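Local coordinates for protein putative isochorismatase hydrolase (Oleispira antarctica, PDB 3LQY) that probably acts as a cysteine hydrolase of the isochorismatase family, with the natural substrate not established, at residues A[13-18]-A[31-36]; A[17-22]-A[119-124]; A[141-146]-A[168-173]. All coordinates share one frame; numbering follows the deposited sequence.

Interaction 1 (A[13-18]-A[31-36])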
loop_
_atom_site.group_PDB
_atom_site.type_symbol
_atom_site.label_atom_id
_atom_site.label_comp_id
_atom_site.label_asym_id
_atom_site.label_seq_id
_atom_site.Cartn_x
_atom_site.Cartn_y
_atom_site.Cartn_z
ATOM N N ILE A 13 -1.364 -1.784 -0.118
ATOM C CA ILE A 13 -2.069 -1.037 -1.164
ATOM C C ILE A 13 -1.553 -1.391 -2.540
ATOM O O ILE A 13 -0.456 -1.016 -2.906
ATOM C CB ILE A 13 -1.888 0.514 -0.967
ATOM C CG1 ILE A 13 -2.365 0.952 0.423
ATOM C CG2 ILE A 13 -2.666 1.258 -2.064
ATOM C CD1 ILE A 13 -3.856 0.741 0.675
ATOM N N ASP A 14 -2.345 -2.174 -3.282
ATOM C CA ASP A 14 -2.186 -2.355 -4.697
ATOM C C ASP A 14 -0.826 -2.884 -5.115
ATOM O O ASP A 14 -0.237 -2.374 -6.062
ATOM C CB ASP A 14 -2.478 -1.078 -5.507
ATOM C CG ASP A 14 -3.889 -0.536 -5.328
ATOM O OD1 ASP A 14 -4.712 -1.166 -4.657
ATOM O OD2 ASP A 14 -4.150 0.604 -5.842
ATOM N N PHE A 15 -0.355 -3.957 -4.482
ATOM C CA PHE A 15 0.850 -4.595 -4.979
ATOM C C PHE A 15 0.395 -5.543 -6.110
ATOM O O PHE A 15 0.348 -6.755 -5.938
ATOM C CB PHE A 15 1.574 -5.372 -3.865
ATOM C CG PHE A 15 2.686 -4.621 -3.179
ATOM C CD1 PHE A 15 3.743 -4.089 -3.905
ATOM C CD2 PHE A 15 2.716 -4.512 -1.806
ATOM C CE1 PHE A 15 4.777 -3.480 -3.300
ATOM C CE2 PHE A 15 3.765 -3.886 -1.172
ATOM C CZ PHE A 15 4.803 -3.346 -1.919
ATOM N N GLN A 16 -0.018 -4.962 -7.239
ATOM C CA GLN A 16 -0.633 -5.659 -8.338
ATOM C C GLN A 16 0.317 -5.799 -9.512
ATOM O O GLN A 16 1.228 -4.998 -9.717
ATOM C CB GLN A 16 -1.919 -4.958 -8.757
ATOM C CG GLN A 16 -2.994 -5.039 -7.695
ATOM C CD GLN A 16 -4.070 -4.021 -7.916
ATOM O OE1 GLN A 16 -4.098 -2.995 -7.226
ATOM N NE2 GLN A 16 -4.947 -4.260 -8.860
ATOM N N ASN A 17 0.135 -6.901 -10.249
ATOM C CA ASN A 17 1.053 -7.271 -11.310
ATOM C C ASN A 17 1.437 -6.180 -12.286
ATOM O O ASN A 17 2.617 -6.053 -12.666
ATOM C CB ASN A 17 0.462 -8.441 -12.100
ATOM C CG ASN A 17 0.562 -9.762 -11.346
ATOM O OD1 ASN A 17 1.525 -10.003 -10.621
ATOM N ND2 ASN A 17 -0.441 -10.614 -11.507
ATOM N N ASP A 18 0.464 -5.408 -12.761
ATOM C CA ASP A 18 0.799 -4.297 -13.721
ATOM C C ASP A 18 1.884 -3.308 -13.299
ATOM O O ASP A 18 2.411 -2.561 -14.143
ATOM C CB ASP A 18 -0.455 -3.508 -14.168
ATOM C CG ASP A 18 -1.290 -4.217 -15.249
ATOM O OD1 ASP A 18 -0.721 -4.972 -16.065
ATOM O OD2 ASP A 18 -2.541 -4.040 -15.274
ATOM N N VAL A 31 9.140 1.929 -10.584
ATOM C CA VAL A 31 10.559 1.812 -10.265
ATOM C C VAL A 31 10.735 1.117 -8.930
ATOM O O VAL A 31 10.184 1.560 -7.941
ATOM C CB VAL A 31 11.226 3.199 -10.197
ATOM C CG1 VAL A 31 12.633 3.071 -9.660
ATOM C CG2 VAL A 31 11.198 3.870 -11.573
ATOM N N GLY A 32 11.440 -0.029 -8.919
ATOM C CA GLY A 32 11.764 -0.694 -7.640
ATOM C C GLY A 32 10.626 -1.478 -7.013
ATOM O O GLY A 32 10.637 -1.777 -5.794
ATOM N N THR A 33 9.628 -1.853 -7.803
ATOM C CA THR A 33 8.480 -2.541 -7.231
ATOM C C THR A 33 8.863 -3.887 -6.589
ATOM O O THR A 33 8.359 -4.265 -5.535
ATOM C CB THR A 33 7.420 -2.838 -8.273
ATOM O OG1 THR A 33 7.323 -1.760 -9.204
ATOM C CG2 THR A 33 6.065 -3.126 -7.599
ATOM N N GLU A 34 9.745 -4.617 -7.254
ATOM C CA GLU A 34 10.140 -5.951 -6.773
ATOM C C GLU A 34 10.772 -5.867 -5.386
ATOM O O GLU A 34 10.378 -6.617 -4.456
ATOM C CB GLU A 34 11.095 -6.597 -7.785
ATOM C CG GLU A 34 10.414 -7.042 -9.053
ATOM C CD GLU A 34 10.018 -5.948 -10.010
ATOM O OE1 GLU A 34 10.377 -4.739 -9.798
ATOM O OE2 GLU A 34 9.282 -6.278 -10.947
ATOM N N ALA A 35 11.734 -4.947 -5.244
ATOM C CA ALA A 35 12.376 -4.708 -3.961
ATOM C C ALA A 35 11.368 -4.267 -2.893
ATOM O O ALA A 35 11.456 -4.724 -1.736
ATOM C CB ALA A 35 13.522 -3.654 -4.057
ATOM N N ALA A 36 10.458 -3.334 -3.256
ATOM C CA ALA A 36 9.439 -2.897 -2.356
ATOM C C ALA A 36 8.555 -4.017 -1.840
ATOM O O ALA A 36 8.254 -4.102 -0.651
ATOM C CB ALA A 36 8.581 -1.757 -3.021
#
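Phe15 and Thr33 mark the nearest approach of the two backbones, their CA atoms 8.2 Å apart, so that the loop leaving strand 8-13 reaches the start of helix 33-49 by a side chain. One aromatic ring spans most of that gap, meeting backbone carbonyls of the helix as well as methyls. Phe15 sits at the centre of an inverse gamma turn, and its first torsion, chi1 -96°, lies off the usual staggered positions; it carries the ring across so that its CE1-CZ border leads. CZ comes within 3.8 Å of Ala36 O, while CE1 lies 4.2 Å from the Ala36 CB methyl, which points at the loop. About one turn earlier, at Thr33, the CG2 methyl stands 4.5 Å from CD1 of Phe15, a looser touch. The carbonyl oxygens of Thr33 and Ala36 both approach the ring obliquely. The hydroxyl of Thr33 has other work, bonding to the carbonyl of Tyr19 further along the loop. Gly32, at the N-cap position with phi 78°, opens the helix, and its O accepts the first-turn bond from Ala36 N at 3.0 Å. An alanine in place of Phe15 is likely to open a gap against Ala36 and the Thr33 methyl, costing the loop its apolar hold on the helix. The loop joins parallel strand 8-13 to the helix that follows, the beta-then-alpha order of the Rossmann-like alpha/beta fold of isochorismatase hydrolases, in which the neighbouring Asp14, weakly paired over a long distance with Lys93, probably corresponds to the family's active-site aspartate.

Interaction 2 (A[17-22]-A[119-124])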
loop_
_atom_site.group_PDB
_atom_site.type_symbol
_atom_site.label_atom_id
_atom_site.label_comp_id
_atom_site.label_asym_id
_atom_site.label_seq_id
_atom_site.Cartn_x
_atom_site.Cartn_y
_atom_site.Cartn_z
ATOM N N ASN A 17 0.135 -6.901 -10.249
ATOM C CA ASN A 17 1.053 -7.271 -11.310
ATOM C C ASN A 17 1.437 -6.180 -12.286
ATOM O O ASN A 17 2.617 -6.053 -12.666
ATOM C CB ASN A 17 0.462 -8.441 -12.100
ATOM C CG ASN A 17 0.562 -9.762 -11.346
ATOM O OD1 ASN A 17 1.525 -10.003 -10.621
ATOM N ND2 ASN A 17 -0.441 -10.614 -11.507
ATOM N N ASP A 18 0.464 -5.408 -12.761
ATOM C CA ASP A 18 0.799 -4.297 -13.721
ATOM C C ASP A 18 1.884 -3.308 -13.299
ATOM O O ASP A 18 2.411 -2.561 -14.143
ATOM C CB ASP A 18 -0.455 -3.508 -14.168
ATOM C CG ASP A 18 -1.290 -4.217 -15.249
ATOM O OD1 ASP A 18 -0.721 -4.972 -16.065
ATOM O OD2 ASP A 18 -2.541 -4.040 -15.274
ATOM N N TYR A 19 2.200 -3.292 -12.012
ATOM C CA TYR A 19 3.236 -2.430 -11.455
ATOM C C TYR A 19 4.647 -2.958 -11.499
ATOM O O TYR A 19 5.585 -2.217 -11.330
ATOM C CB TYR A 19 2.897 -2.048 -9.998
ATOM C CG TYR A 19 1.804 -1.003 -9.800
ATOM C CD1 TYR A 19 1.482 -0.102 -10.800
ATOM C CD2 TYR A 19 1.154 -0.889 -8.577
ATOM C CE1 TYR A 19 0.559 0.914 -10.585
ATOM C CE2 TYR A 19 0.193 0.118 -8.327
ATOM C CZ TYR A 19 -0.103 1.008 -9.360
ATOM O OH TYR A 19 -1.049 1.970 -9.141
ATOM N N PHE A 20 4.822 -4.218 -11.833
ATOM C CA PHE A 20 6.118 -4.872 -11.729
ATOM C C PHE A 20 6.723 -5.008 -13.121
ATOM O O PHE A 20 6.162 -5.723 -14.009
ATOM C CB PHE A 20 5.891 -6.287 -11.192
ATOM C CG PHE A 20 5.549 -6.355 -9.721
ATOM C CD1 PHE A 20 6.476 -6.815 -8.825
ATOM C CD2 PHE A 20 4.283 -5.963 -9.250
ATOM C CE1 PHE A 20 6.154 -6.929 -7.448
ATOM C CE2 PHE A 20 3.948 -6.040 -7.900
ATOM C CZ PHE A 20 4.879 -6.534 -6.989
ATOM N N SER A 21 7.893 -4.441 -13.341
ATOM C CA SER A 21 8.517 -4.582 -14.654
ATOM C C SER A 21 8.933 -6.052 -14.935
ATOM O O SER A 21 9.053 -6.432 -16.108
ATOM C CB SER A 21 9.709 -3.680 -14.803
ATOM O OG SER A 21 10.651 -3.969 -13.796
ATOM N N THR A 22 9.109 -6.864 -13.881
ATOM C CA THR A 22 9.340 -8.312 -14.040
ATOM C C THR A 22 8.081 -9.073 -14.442
ATOM O O THR A 22 8.184 -10.260 -14.788
ATOM C CB THR A 22 9.965 -8.953 -12.751
ATOM O OG1 THR A 22 9.062 -8.829 -11.638
ATOM C CG2 THR A 22 11.307 -8.296 -12.372
ATOM N N VAL A 119 1.987 -0.134 3.270
ATOM C CA VAL A 119 2.964 -0.499 2.260
ATOM C C VAL A 119 2.230 -0.529 0.912
ATOM O O VAL A 119 1.002 -0.553 0.855
ATOM C CB VAL A 119 3.655 -1.856 2.588
ATOM C CG1 VAL A 119 4.199 -1.855 4.051
ATOM C CG2 VAL A 119 2.715 -3.057 2.310
ATOM N N GLY A 120 2.977 -0.504 -0.168
ATOM C CA GLY A 120 2.353 -0.606 -1.486
ATOM C C GLY A 120 2.694 0.514 -2.463
ATOM O O GLY A 120 3.786 1.049 -2.449
ATOM N N ALA A 121 1.743 0.852 -3.310
ATOM C CA ALA A 121 2.029 1.669 -4.496
ATOM C C ALA A 121 0.754 2.401 -4.924
ATOM O O ALA A 121 -0.341 1.899 -4.684
ATOM C CB ALA A 121 2.554 0.792 -5.624
HETATM N N MSE A 122 0.852 3.602 -5.537
HETATM C CA MSE A 122 2.075 4.324 -5.797
HETATM C C MSE A 122 2.285 5.428 -4.702
HETATM O O MSE A 122 1.308 5.944 -4.153
HETATM C CB MSE A 122 1.967 4.991 -7.164
HETATM C CG MSE A 122 1.608 4.030 -8.243
HETATM SE SE MSE A 122 1.376 4.887 -9.973
HETATM C CE MSE A 122 -0.518 5.272 -9.837
ATOM N N THR A 123 3.530 5.624 -4.295
ATOM C CA THR A 123 3.910 6.544 -3.196
ATOM C C THR A 123 3.177 7.884 -3.369
ATOM O O THR A 123 2.525 8.354 -2.449
ATOM C CB THR A 123 5.440 6.793 -3.109
ATOM O OG1 THR A 123 6.150 5.505 -3.104
ATOM C CG2 THR A 123 5.825 7.668 -1.858
ATOM N N HIS A 124 3.237 8.420 -4.580
ATOM C CA HIS A 124 2.800 9.848 -4.774
ATOM C C HIS A 124 1.325 9.921 -5.012
ATOM O O HIS A 124 0.736 11.030 -5.065
ATOM C CB HIS A 124 3.480 10.403 -5.977
ATOM C CG HIS A 124 3.063 9.766 -7.262
ATOM N ND1 HIS A 124 3.328 8.431 -7.549
ATOM C CD2 HIS A 124 2.384 10.249 -8.335
ATOM C CE1 HIS A 124 2.887 8.146 -8.758
ATOM N NE2 HIS A 124 2.299 9.210 -9.258
HETATM O O HOH W 1 -2.056 1.915 -6.744
#
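Tyr19 reaches from the 3-10 turn 17-19 into the angle between Ala121 and Met122, and nearly all the close packing belongs to this one ring. CG of the tyrosine lies beside its own backbone N, chi1 -75°, which sends the ring across the gap. Its CE2 comes within 3.7 Å of Ala121 CB, a methyl that points toward the loop. Met122, a selenomethionine in this crystal, crosses the tyrosine side chain at about a right angle: its CG is 3.6 Å from Tyr19 CZ, and the bend at chi3, -90°, brings CE to 3.4 Å from Tyr19 OH. The selenium lies 4.9 Å from the centroid of the Tyr19 ring and 49° off the ring normal, an oblique Met-aromatic contact. A cis peptide precedes Met122, whose N bonds to OD2 of the sulfinoalanine at position 126; this is consistent with the oxyanion hole expected beside the nucleophilic cysteine in isochorismatase-family hydrolases. The hydroxyl end of the ring is polar and bridged by water. There a water, in the ring plane at its edge, lies 2.6 Å from Tyr19 OH and donates to Ala121 O at 2.7 Å, joining the two segments where no direct bond does. The loose, solvent side lies further along the loop, where Ser21 and Thr22 are exposed and do not touch the strand.

Interaction 3 (A[141-146]-A[168-173])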
loop_
_atom_site.group_PDB
_atom_site.type_symbol
_atom_site.label_atom_id
_atom_site.label_comp_id
_atom_site.label_asym_id
_atom_site.label_seq_id
_atom_site.Cartn_x
_atom_site.Cartn_y
_atom_site.Cartn_z
ATOM N N CYS A 141 -0.739 6.153 12.016
ATOM C CA CYS A 141 -0.233 5.542 10.805
ATOM C C CYS A 141 1.270 5.446 10.864
ATOM O O CYS A 141 1.955 6.347 11.403
ATOM C CB CYS A 141 -0.610 6.397 9.596
ATOM S SG CYS A 141 -2.369 6.534 9.295
ATOM N N ALA A 142 1.770 4.369 10.272
ATOM C CA ALA A 142 3.169 4.257 9.942
ATOM C C ALA A 142 3.233 3.859 8.478
ATOM O O ALA A 142 2.285 3.275 7.948
ATOM C CB ALA A 142 3.840 3.217 10.826
ATOM N N VAL A 143 4.365 4.145 7.851
ATOM C CA VAL A 143 4.590 3.839 6.461
ATOM C C VAL A 143 5.979 3.234 6.402
ATOM O O VAL A 143 6.944 3.821 6.908
ATOM C CB VAL A 143 4.443 5.098 5.544
ATOM C CG1 VAL A 143 4.655 4.741 4.096
ATOM C CG2 VAL A 143 3.081 5.778 5.735
ATOM N N ALA A 144 6.063 2.015 5.828
ATOM C CA ALA A 144 7.342 1.382 5.673
ATOM C C ALA A 144 7.901 1.914 4.365
ATOM O O ALA A 144 7.482 1.516 3.306
ATOM C CB ALA A 144 7.203 -0.135 5.644
ATOM N N HIS A 145 8.868 2.800 4.441
ATOM C CA HIS A 145 9.243 3.578 3.251
ATOM C C HIS A 145 9.897 2.745 2.154
ATOM O O HIS A 145 9.777 3.061 0.967
ATOM C CB HIS A 145 10.144 4.757 3.624
ATOM C CG HIS A 145 11.416 4.371 4.304
ATOM N ND1 HIS A 145 12.521 3.912 3.620
ATOM C CD2 HIS A 145 11.779 4.420 5.611
ATOM C CE1 HIS A 145 13.499 3.659 4.479
ATOM N NE2 HIS A 145 13.072 3.959 5.693
ATOM N N ASP A 146 10.586 1.672 2.549
ATOM C CA ASP A 146 11.260 0.797 1.594
ATOM C C ASP A 146 10.340 -0.311 1.065
ATOM O O ASP A 146 10.789 -1.155 0.278
ATOM C CB ASP A 146 12.581 0.249 2.162
ATOM C CG ASP A 146 12.418 -0.472 3.492
ATOM O OD1 ASP A 146 11.362 -0.402 4.130
ATOM O OD2 ASP A 146 13.386 -1.096 3.923
ATOM N N ALA A 168 10.421 13.014 -1.443
ATOM C CA ALA A 168 9.568 14.180 -1.149
ATOM C C ALA A 168 8.286 13.760 -0.435
ATOM O O ALA A 168 7.900 14.372 0.573
ATOM C CB ALA A 168 9.244 14.962 -2.441
ATOM N N PHE A 169 7.638 12.709 -0.944
ATOM C CA PHE A 169 6.379 12.263 -0.362
ATOM C C PHE A 169 6.568 11.648 1.013
ATOM O O PHE A 169 5.783 11.900 1.946
ATOM C CB PHE A 169 5.642 11.346 -1.315
ATOM C CG PHE A 169 4.786 12.089 -2.286
ATOM C CD1 PHE A 169 5.289 12.504 -3.506
ATOM C CD2 PHE A 169 3.477 12.376 -1.987
ATOM C CE1 PHE A 169 4.512 13.251 -4.388
ATOM C CE2 PHE A 169 2.694 12.996 -2.892
ATOM C CZ PHE A 169 3.219 13.497 -4.081
HETATM N N MSE A 170 7.649 10.880 1.160
HETATM C CA MSE A 170 7.962 10.278 2.444
HETATM C C MSE A 170 8.303 11.367 3.459
HETATM O O MSE A 170 7.851 11.333 4.601
HETATM C CB MSE A 170 9.086 9.265 2.299
HETATM C CG MSE A 170 8.675 8.042 1.567
HETATM SE SE MSE A 170 7.283 7.019 2.478
HETATM C CE MSE A 170 7.101 5.619 1.113
ATOM N N SER A 171 9.070 12.352 3.035
ATOM C CA SER A 171 9.380 13.468 3.921
ATOM C C SER A 171 8.110 14.193 4.336
ATOM O O SER A 171 7.942 14.578 5.521
ATOM C CB SER A 171 10.347 14.408 3.218
ATOM O OG SER A 171 10.736 15.478 4.043
ATOM N N ALA A 172 7.215 14.419 3.377
ATOM C CA ALA A 172 5.975 15.147 3.639
ATOM C C ALA A 172 5.162 14.378 4.688
ATOM O O ALA A 172 4.690 14.972 5.674
ATOM C CB ALA A 172 5.166 15.326 2.376
ATOM N N LEU A 173 5.055 13.060 4.526
ATOM C CA LEU A 173 4.253 12.221 5.433
ATOM C C LEU A 173 4.912 12.063 6.824
ATOM O O LEU A 173 4.219 11.974 7.827
ATOM C CB LEU A 173 3.935 10.862 4.834
ATOM C CG LEU A 173 3.034 10.758 3.584
ATOM C CD1 LEU A 173 2.994 9.297 3.035
ATOM C CD2 LEU A 173 1.648 11.310 3.856
#
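Val143 is the first residue of 141-146 to meet helix 162-173, and both its methyls are used. With CG1 anti to the backbone N (chi1 -179°), that branch lies 3.8 Å from the selenium of Met170, a selenomethionine, while CG2 faces Leu173 CD1 at a looser 4.4 Å. The valine and methionine side chains cross obliquely. Ala144 then turns its methyl to the other side of the sheet, against Leu43 of helix 33-49. At His145 the chain begins to turn a corner and comes back to the helix: its CB packs 3.8 Å from Met170 SE, and its CA and O are both 3.7 Å from the CE methyl. The imidazole turns off from the helix segment, and the histidine contributes backbone and CB. Met170, bent at chi2 (-63°), thus fits its selenium and methyl between Val143 and His145, and it also touches Val180 of strand 179-181. Helix 162-173 links strands 140-149 and 179-181 as the helix of a beta-alpha-beta crossover. With apolar side-chain groups touching, helix and sheet are probably held here mainly by dispersion and exclusion of water; His145 O adds a weak bond to His166, outside 168-173.

How the interactions relate
All three contacts are largely buried, though interaction 3 has a partly exposed border at the histidine and interaction 2 lies beside an exposed piece of loop. Interactions 1 and 2, with centres about 3 Å apart, share one loop and place two aromatic rings of it, Phe15 and Tyr19, against a helix and a strand end. Interactions 2 and 3, their centres about 15 Å apart, use neighbouring strands of one sheet; Thr123 and His124 pack on Phe169, and Thr123 also on Met170. The chemistry changes accordingly: a ring against methyls and carbonyls in interaction 1, a Met-aromatic contact plus a water bridge at the probable active-site end, and mostly apolar helix-on-sheet packing in interaction 3.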